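Local coordinates for chromosome partition protein Smc (Pyrococcus yayanosii, PDB 5XEI) that probably serves in chromosome condensation and partitioning as a homodimeric, ATP-hydrolysing, DNA-binding SMC protein, the present construct being its head with part of the coiled coil, at residues V364-R367 with T368-A371. Sequence-based numbering, arbitrary orientation.
Sequences VFMR and TLEA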
loop_
_atom_site.group_PDB
_atom_site.type_symbol
_atom_site.label_atom_id
_atom_site.label_comp_id
_atom_site.label_asym_id
_atom_site.label_seq_id
_atom_site.Cartn_x
_atom_site.Cartn_y
_atom_site.Cartn_z
ATOM N N VAL A 364 0.414 13.699 12.136
ATOM C CA VAL A 364 1.838 13.850 11.886
ATOM C C VAL A 364 2.056 14.917 10.836
ATOM O O VAL A 364 2.996 15.715 10.921
ATOM C CB VAL A 364 2.470 12.511 11.465
ATOM C CG1 VAL A 364 3.976 12.642 11.407
ATOM C CG2 VAL A 364 2.087 11.416 12.427
ATOM N N PHE A 365 1.186 14.956 9.832
ATOM C CA PHE A 365 1.348 15.954 8.788
ATOM C C PHE A 365 1.219 17.353 9.365
ATOM O O PHE A 365 2.088 18.211 9.153
ATOM C CB PHE A 365 0.330 15.733 7.679
ATOM C CG PHE A 365 0.394 16.764 6.608
ATOM C CD1 PHE A 365 1.361 16.693 5.612
ATOM C CD2 PHE A 365 -0.493 17.825 6.596
ATOM C CE1 PHE A 365 1.423 17.655 4.614
ATOM C CE2 PHE A 365 -0.437 18.789 5.588
ATOM C CZ PHE A 365 0.509 18.695 4.604
ATOM N N MET A 366 0.148 17.592 10.125
ATOM C CA MET A 366 -0.100 18.927 10.649
ATOM C C MET A 366 0.975 19.339 11.640
ATOM O O MET A 366 1.425 20.488 11.626
ATOM C CB MET A 366 -1.475 18.991 11.302
ATOM C CG MET A 366 -2.602 18.614 10.384
ATOM S SD MET A 366 -2.796 19.821 9.062
ATOM C CE MET A 366 -2.949 21.310 10.036
ATOM N N ARG A 367 1.383 18.422 12.520
ATOM C CA ARG A 367 2.465 18.718 13.451
ATOM C C ARG A 367 3.700 19.155 12.699
ATOM O O ARG A 367 4.377 20.111 13.088
ATOM C CB ARG A 367 2.789 17.498 14.304
ATOM C CG ARG A 367 3.813 17.788 15.390
ATOM C CD ARG A 367 5.236 17.382 15.031
ATOM N NE ARG A 367 6.165 18.016 15.955
ATOM C CZ ARG A 367 7.246 17.443 16.486
ATOM N NH1 ARG A 367 7.561 16.199 16.194
ATOM N NH2 ARG A 367 8.008 18.118 17.341
ATOM N N THR A 368 4.026 18.442 11.624
ATOM C CA THR A 368 5.133 18.863 10.782
ATOM C C THR A 368 4.810 20.184 10.119
ATOM O O THR A 368 5.606 21.127 10.167
ATOM C CB THR A 368 5.430 17.801 9.730
ATOM O OG1 THR A 368 5.656 16.536 10.368
ATOM C CG2 THR A 368 6.655 18.190 8.915
ATOM N N LEU A 369 3.617 20.279 9.525
ATOM C CA LEU A 369 3.269 21.465 8.760
ATOM C C LEU A 369 3.293 22.714 9.626
ATOM O O LEU A 369 3.690 23.789 9.167
ATOM C CB LEU A 369 1.902 21.263 8.125
ATOM C CG LEU A 369 1.345 22.278 7.132
ATOM C CD1 LEU A 369 0.353 23.170 7.794
ATOM C CD2 LEU A 369 2.459 23.100 6.487
ATOM N N GLU A 370 2.908 22.590 10.889
ATOM C CA GLU A 370 2.871 23.762 11.745
ATOM C C GLU A 370 4.252 24.119 12.266
ATOM O O GLU A 370 4.594 25.308 12.344
ATOM C CB GLU A 370 1.873 23.533 12.880
ATOM C CG GLU A 370 0.420 23.719 12.406
ATOM C CD GLU A 370 -0.599 22.773 13.064
ATOM O OE1 GLU A 370 -1.558 22.386 12.362
ATOM O OE2 GLU A 370 -0.473 22.429 14.265
ATOM N N ALA A 371 5.066 23.117 12.612
ATOM C CA ALA A 371 6.440 23.405 13.009
ATOM C C ALA A 371 7.148 24.198 11.915
ATOM O O ALA A 371 7.725 25.270 12.161
ATOM C CB ALA A 371 7.195 22.104 13.309
#
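Thr368 holds the carbonyl of Val364, one turn back along the same helix, with two bonds: its backbone N donates to Val364 O at 3.0 Å, and its hydroxyl OG1 donates to the same oxygen at 2.8 Å. The two donors approach from opposite faces of the carbonyl plane. With OG1 beside its own backbone N (chi1 -55°), the hydroxyl is folded back onto the helix, as is common for helical threonines. A valine here would probably cost Val364 O its second, hydroxyl donor and put a methyl where the buried hydroxyl is now satisfied. On the tightly packed side, Leu369 lays CB over one face of the Phe365 ring, toward its rim, and Leu369 CG lies 4.2 Å from Phe365 CE2. The solvent side is looser: the exposed Glu370 crosses Met366 at a slant, while exposed Arg367, bent at chi2, keeps CB and CG near Thr368 N. Buried Phe365 meets the ring of Phe400, and Leu393 touches Phe365, Met366 and Leu369. The long helix 321-383 thus packs one face against helices 156-167 and 424-440 and strand 388-393, where the coiled coil joins the ATPase head.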